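Local coordinates for protein DNA polymerase III beta subunit (Streptococcus pyogenes, PDB 2AVT) that probably forms a ring-shaped sliding clamp that encircles DNA and tethers the replicative polymerase to its template, at residues L292-N297 with V318-S323; V290-E293 with H298-A301; H13-T18 with S32-E37; T9-A14 with V43-S48; K143-E148 with F175-T180. One frame throughout, in Å; residues are numbered along the deposited sequence.

In the fold
The contacts spread over the three domains of the clamp subunit. Contacts 3 and 4 lie in the N-terminal domain, with centres about 4 Å apart. They share helix 8-18, which packs on the neighbouring strands 33-39 and 42-48. Contact 5 repeats the helix-on-strand theme in the central domain, with its centre about 28 Å from that of contact 3. Contacts 1 and 2 lie in the C-terminal domain, centres about 10 Å apart, and both use strand 290-295. They meet where I294 and Q320 pack on I299. About 54 Å separates the centres of contacts 1 and 3, on opposite sides of the chain's centre. No ligand site is involved.

Contact 1. Residues L292-N297 with V318-S323; sequences LEITQN and VSQSGS
Q320 reaches over to the turn of a beta hairpin and sets its amide against the backbone of T295 to N297. The hairpin is made by strands 290-295 and 298-305. Q320 belongs to the short strand 319-322, an edge strand, within this chain, of a different sheet. The contact thus bridges two sheets of the C-terminal clamp domain near the surface. Just before Q320, V318 and S319 both face V265 in a classic beta bulge.

The polar contacts gather on the Q320 amide. Its CD atom lies 3.5 Å from N297 N and 4.0 Å from N297 CA. The side chains of Q320 and N297 cross at about a right angle, with their amide planes 86° apart. Chi1 of Q320 is 66°, which sets CG between the backbone N and the carbonyl carbon. Beyond CG the chain is extended, and this carries the amide to the hairpin.

I294 is the buried residue of the contact. Its CB points toward segment 318-323, and its side chain lies near the Q320 amide. Its apolar neighbours are I299 and V264. Q320 also packs on I299.

T295 points the other way. Its OG1 is hydrogen-bonded to H298 O across the hairpin turn.

Contact 2. Residues V290-E293 with H298-A301; sequences VKLE and HISA
E293 and S300 form the hydrogen-bonded pair of an antiparallel beta hairpin, and this pair is the tight part of the contact. The two strand segments run at 174° to each other. E293 N donates to S300 O at 3.0 Å in an almost straight bond of 176°. The return bond, from S300 N to E293 O, is 3.2 Å long and more bent. On the same pair, E293 CB lies 3.7 Å from S300 OG, but that hydroxyl bonds to H302 NE2. L292 and A301 form the next pair, a non-hydrogen-bonded one. There L292 CA makes a CA-H...O contact with S300 O.

Beside this pair lies a buried apolar face of V290, L292, I299 and A301. V290 CG2 meets A301 CB at 4.2 Å. L292 CD1 meets I299 CG2, also at 4.2 Å.

The ends of K291 and H298 make the loose, exposed part. E293 OE2 makes a long, weak ion pair with K291 NZ. S300 OG lies in the H298 ring plane, at the edge. The contact still buries H298 ND1, which has no partner in the model.

The hairpin is the middle of a four-stranded sheet. L292 bonds through its backbone to I327 of strand 325-329, and A301 bonds to E313 of strand 309-314. Helix 268-282 packs on the apolar side, where A278 touches V290 and M275 touches A301.

Contact 3. Residues H13-T18 with S32-E37; sequences HALNTT and SSIKIE
I34 meets L15 and T18 through methyl groups, and no ring takes part. The flat group that matters is the A14 peptide carbonyl, one turn back along the helix. T18 N and T18 OG1 reach A14 O from opposite faces of its plane. The hydroxyl bond is 2.9 Å from OG1 to A14 O, with the donor tilted 26° from the plane. The T18 N bond to the same oxygen is the ordinary helical one. N56 ND2 adds a weak third bond to A14 O.

The setting is a helix lying on a beta sheet in the N-terminal clamp domain. Helix 8-18 supplies L15 and T18, and strand 33-39 supplies I34. The whole contact is buried. I34 CD1 sits between its two partners, 3.6 Å from L15 CD2 and 3.9 Å from T18 CG2. Both helix side chains cross I34 at about a right angle. With chi1 at -179°, I34 turns CG1 anti to the backbone N, and the extended chain carries CD1 to the helix. The T18 hydroxyl bond fixes the rotation of that side chain, and CG2 is left to face the strand.

Neighbours extend this apolar layer. L15 and T18 both touch L45 of strand 42-48. L15 also touches I83 of helix 79-88, and I34 touches A79 of that helix and I22.

K35 and E37 alternate with the buried I34 and I36 along the strand. They pair in a salt bridge, K35 NZ to E37 OE2, at 3.0 Å.

Contact 4. Residues T9-A14 with V43-S48; sequences TLFIHA and VTLTGS
L45 CD1 is the strand atom that meets the helix here. It lies 4.0 Å from A14 CB and 4.3 Å from F11 CE1. The same methyl is 4.0 Å from A14 O, so it touches the helix backbone as well. F11 and A14 are one turn apart on helix 8-18, and the L45 methyl reaches both. It approaches the F11 ring obliquely. L45 has chi1 at -51°, with CG anti to its carbonyl carbon, and chi2 at 178°. This extended shape holds CD1 out from the sheet. All three residues are buried. No hydrogen bond crosses the contact, and the side-chain pairs are apolar.

The next shell surrounds these groups. L45 also packs on I36 of the adjacent strand. F11 rests on I86 of helix 79-88. A14 touches I58 of strand 52-59.

Farther out, backbone bonds place the strand. L45 pairs with N56 on one side. On the other, T44 bonds to E37 and T46 bonds to K35. Away from the helix, T44 OG1 bonds to T57 OG1 and S48 OG to Y123 OH. At the start of the helix, L10 N is hydrogen-bonded to N7 OD1.

Helices 8-18 and 79-88 together cover this part of the antiparallel sheet. Two helices packed on beta sheet are typical of a domain of the DNA clamp fold. In clamps of this family such helices line the central channel, and helix 8-18 probably does the same.

Contact 5. Residues K143-E148 with F175-T180; sequences KSIIAE and FKAVAT
I145 lies against F175 and A177 from a helix whose K143 NZ is gripped by several groups. That nitrogen makes a salt bridge to D217 OD1 and a hydrogen bond to S212 O, with a weak further bond to F215 O. The arrangement is a helix packed on an antiparallel sheet in the central clamp domain. Helix 139-149 lies on strand 174-180, and the helical bond from A147 N to K143 O is 3.1 Å long.

I145 carries the whole helix side of the contact with two branches. CG2 meets A177 CB at 3.6 Å. CD1 reaches the F175 ring, 3.6 Å from CE1, and approaches it obliquely. The I145 and F175 side chains come from opposite directions. Chi1 of I145 at -68° puts CG1 anti to the carbonyl carbon, which brings CD1 to the ring and leaves CG2 against the small A177. All three residues are buried.

The sheet extends on both sides of the strand. A177 bonds through its backbone to R188 of strand 184-191, and both F175 and A177 pack on I167 of strand 164-170. Helix 139-149 packs on the sheet through I145 and against L208 and F211 of helix 205-214 through I146. E148 OE1 makes a salt bridge to R188 NH1, a second link from helix to sheet.

At the ring, I145 CD1 also lies 3.9 Å from F175 CZ.

Contact 1. Residues L292-N297 with V318-S323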
# COMPACT_ATOMS: atom_id res chain seq x y z
N LEU A 292 10.04 20.56 -26.13
CA LEU A 292 11.11 19.80 -26.76
C LEU A 292 11.71 20.62 -27.90
O LEU A 292 11.02 20.99 -28.84
CB LEU A 292 10.55 18.48 -27.30
CG LEU A 292 11.53 17.33 -27.52
CD1 LEU A 292 12.27 17.03 -26.23
CD2 LEU A 292 10.77 16.10 -27.99
N GLU A 293 13.01 20.90 -27.79
CA GLU A 293 13.73 21.68 -28.80
C GLU A 293 14.69 20.78 -29.57
O GLU A 293 15.73 20.36 -29.06
CB GLU A 293 14.49 22.83 -28.13
CG GLU A 293 13.61 24.04 -27.82
CD GLU A 293 14.26 25.02 -26.86
OE1 GLU A 293 15.49 25.23 -26.95
OE2 GLU A 293 13.53 25.60 -26.02
N ILE A 294 14.33 20.51 -30.82
CA ILE A 294 15.12 19.65 -31.69
C ILE A 294 15.88 20.43 -32.76
O ILE A 294 15.28 21.11 -33.60
CB ILE A 294 14.22 18.63 -32.41
CG1 ILE A 294 13.52 17.73 -31.38
CG2 ILE A 294 15.04 17.78 -33.36
CD1 ILE A 294 12.52 16.79 -31.99
N THR A 295 17.20 20.34 -32.71
CA THR A 295 18.05 21.01 -33.69
C THR A 295 19.19 20.06 -34.04
O THR A 295 19.36 19.03 -33.38
CB THR A 295 18.66 22.31 -33.12
OG1 THR A 295 19.49 22.01 -31.99
CG2 THR A 295 17.56 23.28 -32.71
N GLN A 296 19.95 20.40 -35.07
CA GLN A 296 21.07 19.56 -35.50
C GLN A 296 21.96 19.15 -34.33
O GLN A 296 22.65 19.98 -33.73
CB GLN A 296 21.92 20.29 -36.54
CG GLN A 296 21.31 20.34 -37.94
CD GLN A 296 22.21 21.05 -38.94
OE1 GLN A 296 23.40 20.75 -39.04
NE2 GLN A 296 21.63 21.98 -39.70
N ASN A 297 21.93 17.86 -34.01
CA ASN A 297 22.75 17.32 -32.93
C ASN A 297 22.59 18.09 -31.62
O ASN A 297 23.57 18.49 -30.99
CB ASN A 297 24.21 17.31 -33.35
CG ASN A 297 24.39 16.95 -34.81
OD1 ASN A 297 23.84 15.96 -35.29
ND2 ASN A 297 25.17 17.75 -35.52
N VAL A 318 19.78 8.44 -29.89
CA VAL A 318 20.37 7.33 -30.63
C VAL A 318 20.69 7.79 -32.05
O VAL A 318 21.78 7.52 -32.57
CB VAL A 318 19.41 6.13 -30.69
CG1 VAL A 318 20.07 4.97 -31.41
CG2 VAL A 318 19.02 5.72 -29.28
N SER A 319 19.75 8.48 -32.68
CA SER A 319 19.94 8.98 -34.03
C SER A 319 18.82 9.96 -34.37
O SER A 319 17.73 9.89 -33.81
CB SER A 319 19.93 7.83 -35.04
OG SER A 319 18.62 7.30 -35.19
N GLN A 320 19.10 10.88 -35.29
CA GLN A 320 18.10 11.85 -35.69
C GLN A 320 18.18 12.12 -37.18
O GLN A 320 19.15 11.74 -37.84
CB GLN A 320 18.29 13.16 -34.91
CG GLN A 320 19.58 13.90 -35.23
CD GLN A 320 19.79 15.11 -34.34
OE1 GLN A 320 18.96 16.02 -34.29
NE2 GLN A 320 20.91 15.13 -33.62
N SER A 321 17.14 12.75 -37.71
CA SER A 321 17.08 13.08 -39.12
C SER A 321 15.88 13.99 -39.35
O SER A 321 14.90 13.96 -38.59
CB SER A 321 16.93 11.81 -39.97
OG SER A 321 15.71 11.15 -39.68
N GLY A 322 15.94 14.80 -40.40
CA GLY A 322 14.85 15.70 -40.69
C GLY A 322 15.17 17.11 -40.23
O GLY A 322 16.29 17.40 -39.81
N SER A 323 14.17 17.98 -40.29
CA SER A 323 14.33 19.38 -39.90
C SER A 323 14.24 19.63 -38.40
O SER A 323 13.72 18.81 -37.64
CB SER A 323 13.29 20.23 -40.62
OG SER A 323 11.98 19.79 -40.30

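Contact 2. Residues V290-E293 with H298-A301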
# COMPACT_ATOMS: atom_id res chain seq x y z
N VAL A 290 5.79 20.37 -21.37
CA VAL A 290 7.23 20.30 -21.52
C VAL A 290 7.51 20.82 -22.93
O VAL A 290 6.67 20.69 -23.82
CB VAL A 290 7.76 18.85 -21.39
CG1 VAL A 290 7.21 17.99 -22.51
CG2 VAL A 290 9.28 18.85 -21.38
N LYS A 291 8.69 21.41 -23.12
CA LYS A 291 9.06 21.97 -24.42
C LYS A 291 10.26 21.22 -25.00
O LYS A 291 11.35 21.25 -24.43
CB LYS A 291 9.40 23.45 -24.25
CG LYS A 291 9.78 24.18 -25.52
CD LYS A 291 10.04 25.64 -25.20
CE LYS A 291 10.42 26.45 -26.42
NZ LYS A 291 10.69 27.87 -26.05
N LEU A 292 10.04 20.56 -26.13
CA LEU A 292 11.11 19.80 -26.76
C LEU A 292 11.71 20.62 -27.90
O LEU A 292 11.02 20.99 -28.84
CB LEU A 292 10.55 18.48 -27.30
CG LEU A 292 11.53 17.33 -27.52
CD1 LEU A 292 12.27 17.03 -26.23
CD2 LEU A 292 10.77 16.10 -27.99
N GLU A 293 13.01 20.90 -27.79
CA GLU A 293 13.73 21.68 -28.80
C GLU A 293 14.69 20.78 -29.57
O GLU A 293 15.73 20.36 -29.06
CB GLU A 293 14.49 22.83 -28.13
CG GLU A 293 13.61 24.04 -27.82
CD GLU A 293 14.26 25.02 -26.86
OE1 GLU A 293 15.49 25.23 -26.95
OE2 GLU A 293 13.53 25.60 -26.02
N HIS A 298 21.34 18.30 -31.20
CA HIS A 298 21.06 19.01 -29.97
C HIS A 298 19.57 18.91 -29.65
O HIS A 298 18.74 19.57 -30.27
CB HIS A 298 21.46 20.48 -30.10
CG HIS A 298 21.21 21.30 -28.87
ND1 HIS A 298 19.98 21.34 -28.25
CD2 HIS A 298 22.02 22.12 -28.16
CE1 HIS A 298 20.04 22.15 -27.21
NE2 HIS A 298 21.27 22.64 -27.13
N ILE A 299 19.25 18.06 -28.68
CA ILE A 299 17.87 17.86 -28.25
C ILE A 299 17.79 18.19 -26.76
O ILE A 299 18.61 17.70 -25.98
CB ILE A 299 17.42 16.41 -28.48
CG1 ILE A 299 17.74 15.98 -29.91
CG2 ILE A 299 15.92 16.28 -28.23
CD1 ILE A 299 17.15 16.89 -30.96
N SER A 300 16.83 19.03 -26.38
CA SER A 300 16.70 19.41 -24.98
C SER A 300 15.25 19.58 -24.53
O SER A 300 14.37 19.93 -25.32
CB SER A 300 17.46 20.72 -24.73
OG SER A 300 16.95 21.76 -25.54
N ALA A 301 15.01 19.32 -23.25
CA ALA A 301 13.69 19.44 -22.65
C ALA A 301 13.66 20.67 -21.76
O ALA A 301 14.64 20.99 -21.10
CB ALA A 301 13.36 18.19 -21.83

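Contact 3. Residues H13-T18 with S32-E37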
# COMPACT_ATOMS: atom_id res chain seq x y z
N HIS A 13 -6.17 -19.47 -3.43
CA HIS A 13 -5.76 -18.96 -4.74
C HIS A 13 -6.95 -18.77 -5.68
O HIS A 13 -7.08 -17.73 -6.31
CB HIS A 13 -4.73 -19.90 -5.38
CG HIS A 13 -3.37 -19.83 -4.74
ND1 HIS A 13 -2.70 -18.63 -4.56
CD2 HIS A 13 -2.56 -20.79 -4.25
CE1 HIS A 13 -1.54 -18.87 -3.98
NE2 HIS A 13 -1.43 -20.17 -3.78
N ALA A 14 -7.82 -19.77 -5.75
CA ALA A 14 -9.00 -19.70 -6.61
C ALA A 14 -10.00 -18.63 -6.15
O ALA A 14 -10.65 -17.99 -6.97
CB ALA A 14 -9.69 -21.06 -6.67
N LEU A 15 -10.12 -18.46 -4.83
CA LEU A 15 -11.03 -17.46 -4.27
C LEU A 15 -10.56 -16.05 -4.60
O LEU A 15 -11.36 -15.20 -4.99
CB LEU A 15 -11.14 -17.63 -2.75
CG LEU A 15 -11.99 -18.80 -2.26
CD1 LEU A 15 -11.77 -19.06 -0.76
CD2 LEU A 15 -13.45 -18.50 -2.56
N ASN A 16 -9.27 -15.80 -4.44
CA ASN A 16 -8.73 -14.48 -4.71
C ASN A 16 -8.83 -14.11 -6.18
O ASN A 16 -8.87 -12.94 -6.52
CB ASN A 16 -7.28 -14.38 -4.26
CG ASN A 16 -7.14 -14.38 -2.76
OD1 ASN A 16 -8.09 -14.07 -2.04
ND2 ASN A 16 -5.95 -14.71 -2.27
N THR A 17 -8.85 -15.11 -7.05
CA THR A 17 -8.96 -14.85 -8.48
C THR A 17 -10.38 -14.41 -8.80
O THR A 17 -10.61 -13.46 -9.55
CB THR A 17 -8.68 -16.12 -9.30
OG1 THR A 17 -7.32 -16.53 -9.09
CG2 THR A 17 -8.89 -15.85 -10.78
N THR A 18 -11.34 -15.13 -8.23
CA THR A 18 -12.75 -14.85 -8.44
C THR A 18 -13.12 -13.49 -7.84
O THR A 18 -13.93 -12.75 -8.40
CB THR A 18 -13.62 -15.94 -7.77
OG1 THR A 18 -13.20 -17.23 -8.23
CG2 THR A 18 -15.09 -15.74 -8.12
N SER A 32 -22.06 -8.50 -3.58
CA SER A 32 -20.93 -8.52 -2.65
C SER A 32 -20.61 -9.98 -2.29
O SER A 32 -19.58 -10.29 -1.69
CB SER A 32 -21.28 -7.78 -1.35
OG SER A 32 -22.33 -8.47 -0.68
N SER A 33 -21.50 -10.89 -2.65
CA SER A 33 -21.27 -12.28 -2.30
C SER A 33 -20.58 -13.11 -3.37
O SER A 33 -20.55 -12.76 -4.56
CB SER A 33 -22.59 -12.93 -1.91
OG SER A 33 -23.49 -12.93 -2.99
N ILE A 34 -19.97 -14.21 -2.92
CA ILE A 34 -19.35 -15.12 -3.85
C ILE A 34 -20.31 -16.30 -3.91
O ILE A 34 -20.88 -16.71 -2.89
CB ILE A 34 -17.93 -15.56 -3.38
CG1 ILE A 34 -17.33 -16.52 -4.42
CG2 ILE A 34 -18.01 -16.20 -2.02
CD1 ILE A 34 -15.81 -16.54 -4.42
N LYS A 35 -20.53 -16.81 -5.11
CA LYS A 35 -21.44 -17.93 -5.29
C LYS A 35 -20.61 -19.19 -5.41
O LYS A 35 -19.65 -19.25 -6.16
CB LYS A 35 -22.28 -17.71 -6.55
CG LYS A 35 -23.22 -18.83 -6.90
CD LYS A 35 -23.92 -18.53 -8.22
CE LYS A 35 -24.64 -19.75 -8.77
NZ LYS A 35 -25.00 -19.56 -10.22
N ILE A 36 -20.98 -20.20 -4.63
CA ILE A 36 -20.26 -21.46 -4.63
C ILE A 36 -21.18 -22.59 -5.05
O ILE A 36 -22.18 -22.86 -4.39
CB ILE A 36 -19.71 -21.77 -3.23
CG1 ILE A 36 -18.80 -20.64 -2.76
CG2 ILE A 36 -18.94 -23.08 -3.25
CD1 ILE A 36 -18.23 -20.84 -1.37
N GLU A 37 -20.86 -23.23 -6.17
CA GLU A 37 -21.67 -24.34 -6.64
C GLU A 37 -20.80 -25.58 -6.64
O GLU A 37 -19.75 -25.61 -7.26
CB GLU A 37 -22.18 -24.08 -8.05
CG GLU A 37 -23.08 -22.88 -8.16
CD GLU A 37 -23.40 -22.55 -9.60
OE1 GLU A 37 -22.44 -22.36 -10.40
OE2 GLU A 37 -24.60 -22.47 -9.93

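Contact 4. Residues T9-A14 with V43-S48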
# COMPACT_ATOMS: atom_id res chain seq x y z
N THR A 9 -4.52 -23.80 0.70
CA THR A 9 -3.78 -22.98 -0.24
C THR A 9 -4.44 -22.95 -1.62
O THR A 9 -4.54 -21.90 -2.25
CB THR A 9 -2.31 -23.46 -0.35
OG1 THR A 9 -1.59 -23.01 0.80
CG2 THR A 9 -1.65 -22.90 -1.60
N LEU A 10 -4.90 -24.11 -2.09
CA LEU A 10 -5.56 -24.19 -3.40
C LEU A 10 -6.84 -23.33 -3.39
O LEU A 10 -7.09 -22.55 -4.31
CB LEU A 10 -5.94 -25.64 -3.71
CG LEU A 10 -6.75 -25.92 -4.98
CD1 LEU A 10 -5.83 -25.95 -6.19
CD2 LEU A 10 -7.45 -27.27 -4.85
N PHE A 11 -7.65 -23.51 -2.35
CA PHE A 11 -8.91 -22.79 -2.21
C PHE A 11 -8.69 -21.28 -2.23
O PHE A 11 -9.37 -20.56 -2.97
CB PHE A 11 -9.59 -23.20 -0.89
CG PHE A 11 -11.07 -22.93 -0.84
CD1 PHE A 11 -11.79 -22.68 -1.99
CD2 PHE A 11 -11.75 -22.97 0.37
CE1 PHE A 11 -13.16 -22.47 -1.95
CE2 PHE A 11 -13.11 -22.77 0.42
CZ PHE A 11 -13.82 -22.52 -0.74
N ILE A 12 -7.75 -20.80 -1.43
CA ILE A 12 -7.44 -19.38 -1.34
C ILE A 12 -7.05 -18.79 -2.70
O ILE A 12 -7.56 -17.74 -3.08
CB ILE A 12 -6.30 -19.11 -0.33
CG1 ILE A 12 -6.81 -19.38 1.09
CG2 ILE A 12 -5.81 -17.67 -0.44
CD1 ILE A 12 -5.74 -19.24 2.17
N HIS A 13 -6.17 -19.47 -3.43
CA HIS A 13 -5.76 -18.96 -4.74
C HIS A 13 -6.95 -18.77 -5.68
O HIS A 13 -7.08 -17.73 -6.31
CB HIS A 13 -4.73 -19.90 -5.38
CG HIS A 13 -3.37 -19.83 -4.74
ND1 HIS A 13 -2.70 -18.63 -4.56
CD2 HIS A 13 -2.56 -20.79 -4.25
CE1 HIS A 13 -1.54 -18.87 -3.98
NE2 HIS A 13 -1.43 -20.17 -3.78
N ALA A 14 -7.82 -19.77 -5.75
CA ALA A 14 -9.00 -19.70 -6.61
C ALA A 14 -10.00 -18.63 -6.15
O ALA A 14 -10.65 -17.99 -6.97
CB ALA A 14 -9.69 -21.06 -6.67
N VAL A 43 -15.64 -27.72 -7.84
CA VAL A 43 -16.24 -26.63 -7.08
C VAL A 43 -16.14 -25.37 -7.92
O VAL A 43 -15.05 -24.88 -8.21
CB VAL A 43 -15.50 -26.44 -5.73
CG1 VAL A 43 -15.91 -25.11 -5.08
CG2 VAL A 43 -15.83 -27.61 -4.79
N THR A 44 -17.28 -24.85 -8.34
CA THR A 44 -17.26 -23.66 -9.18
C THR A 44 -17.57 -22.40 -8.38
O THR A 44 -18.59 -22.32 -7.68
CB THR A 44 -18.26 -23.80 -10.34
OG1 THR A 44 -17.86 -24.88 -11.18
CG2 THR A 44 -18.30 -22.52 -11.17
N LEU A 45 -16.67 -21.42 -8.50
CA LEU A 45 -16.80 -20.15 -7.80
C LEU A 45 -17.18 -19.06 -8.79
O LEU A 45 -16.57 -18.94 -9.86
CB LEU A 45 -15.47 -19.79 -7.15
CG LEU A 45 -14.86 -20.90 -6.29
CD1 LEU A 45 -13.51 -20.44 -5.73
CD2 LEU A 45 -15.81 -21.24 -5.14
N THR A 46 -18.20 -18.27 -8.44
CA THR A 46 -18.66 -17.19 -9.31
C THR A 46 -18.72 -15.84 -8.59
O THR A 46 -19.19 -15.75 -7.46
CB THR A 46 -20.07 -17.47 -9.89
OG1 THR A 46 -20.06 -18.69 -10.64
CG2 THR A 46 -20.50 -16.32 -10.81
N GLY A 47 -18.22 -14.82 -9.27
CA GLY A 47 -18.22 -13.47 -8.74
C GLY A 47 -18.53 -12.52 -9.88
O GLY A 47 -18.20 -12.81 -11.04
N SER A 48 -19.19 -11.40 -9.58
CA SER A 48 -19.52 -10.39 -10.59
C SER A 48 -19.78 -9.04 -9.96
O SER A 48 -20.19 -8.95 -8.79
CB SER A 48 -20.74 -10.82 -11.42
OG SER A 48 -21.89 -10.94 -10.61

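Contact 5. Residues K143-E148 with F175-T180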
# COMPACT_ATOMS: atom_id res chain seq x y z
N LYS A 143 -2.44 -10.40 -23.49
CA LYS A 143 -1.96 -9.57 -22.40
C LYS A 143 -1.07 -8.44 -22.91
O LYS A 143 -1.03 -7.36 -22.31
CB LYS A 143 -1.17 -10.40 -21.38
CG LYS A 143 -2.01 -11.30 -20.50
CD LYS A 143 -1.17 -11.76 -19.30
CE LYS A 143 -1.95 -12.69 -18.39
NZ LYS A 143 -1.21 -12.96 -17.12
N SER A 144 -0.34 -8.71 -23.99
CA SER A 144 0.55 -7.72 -24.58
C SER A 144 -0.26 -6.58 -25.19
O SER A 144 0.10 -5.42 -25.05
CB SER A 144 1.42 -8.35 -25.66
OG SER A 144 2.22 -7.37 -26.28
N ILE A 145 -1.34 -6.94 -25.88
CA ILE A 145 -2.23 -5.98 -26.52
C ILE A 145 -2.87 -5.07 -25.46
O ILE A 145 -2.98 -3.86 -25.64
CB ILE A 145 -3.36 -6.71 -27.30
CG1 ILE A 145 -2.76 -7.45 -28.50
CG2 ILE A 145 -4.42 -5.72 -27.73
CD1 ILE A 145 -3.74 -8.41 -29.20
N ILE A 146 -3.30 -5.69 -24.36
CA ILE A 146 -3.92 -4.96 -23.26
C ILE A 146 -3.00 -3.94 -22.61
O ILE A 146 -3.37 -2.77 -22.47
CB ILE A 146 -4.41 -5.94 -22.18
CG1 ILE A 146 -5.51 -6.83 -22.77
CG2 ILE A 146 -4.89 -5.17 -20.94
CD1 ILE A 146 -5.97 -7.94 -21.89
N ALA A 147 -1.80 -4.37 -22.22
CA ALA A 147 -0.85 -3.47 -21.59
C ALA A 147 -0.43 -2.33 -22.52
O ALA A 147 0.08 -1.31 -22.07
CB ALA A 147 0.38 -4.25 -21.15
N GLU A 148 -0.66 -2.51 -23.82
CA GLU A 148 -0.29 -1.49 -24.80
C GLU A 148 -1.40 -0.51 -25.16
O GLU A 148 -1.13 0.59 -25.63
CB GLU A 148 0.22 -2.14 -26.11
CG GLU A 148 1.45 -3.02 -25.94
CD GLU A 148 1.97 -3.61 -27.26
OE1 GLU A 148 1.15 -3.97 -28.13
OE2 GLU A 148 3.20 -3.72 -27.40
N PHE A 175 -6.57 -7.88 -37.58
CA PHE A 175 -6.93 -7.57 -36.20
C PHE A 175 -6.46 -6.18 -35.76
O PHE A 175 -5.28 -5.85 -35.89
CB PHE A 175 -6.30 -8.63 -35.28
CG PHE A 175 -6.65 -8.48 -33.81
CD1 PHE A 175 -5.97 -7.57 -33.02
CD2 PHE A 175 -7.61 -9.28 -33.23
CE1 PHE A 175 -6.24 -7.47 -31.66
CE2 PHE A 175 -7.89 -9.19 -31.87
CZ PHE A 175 -7.20 -8.28 -31.09
N LYS A 176 -7.38 -5.36 -35.25
CA LYS A 176 -6.99 -4.03 -34.77
C LYS A 176 -7.50 -3.76 -33.35
O LYS A 176 -8.66 -4.00 -33.03
CB LYS A 176 -7.51 -2.93 -35.70
CG LYS A 176 -7.10 -1.53 -35.25
CD LYS A 176 -7.72 -0.41 -36.10
CE LYS A 176 -9.23 -0.37 -35.95
NZ LYS A 176 -9.85 0.71 -36.78
N ALA A 177 -6.62 -3.27 -32.50
CA ALA A 177 -6.97 -2.92 -31.13
C ALA A 177 -6.53 -1.48 -30.97
O ALA A 177 -5.35 -1.17 -31.09
CB ALA A 177 -6.23 -3.81 -30.13
N VAL A 178 -7.49 -0.58 -30.71
CA VAL A 178 -7.16 0.83 -30.53
C VAL A 178 -7.92 1.46 -29.36
O VAL A 178 -9.06 1.09 -29.07
CB VAL A 178 -7.48 1.65 -31.80
CG1 VAL A 178 -8.97 1.70 -32.03
CG2 VAL A 178 -6.92 3.05 -31.66
N ALA A 179 -7.28 2.42 -28.71
CA ALA A 179 -7.87 3.14 -27.59
C ALA A 179 -7.34 4.57 -27.62
O ALA A 179 -6.19 4.80 -27.98
CB ALA A 179 -7.51 2.48 -26.26
N THR A 180 -8.19 5.52 -27.24
CA THR A 180 -7.82 6.92 -27.24
C THR A 180 -8.66 7.74 -26.26
O THR A 180 -9.77 7.37 -25.89
CB THR A 180 -7.97 7.54 -28.65
OG1 THR A 180 -7.52 8.89 -28.63
CG2 THR A 180 -9.42 7.52 -29.10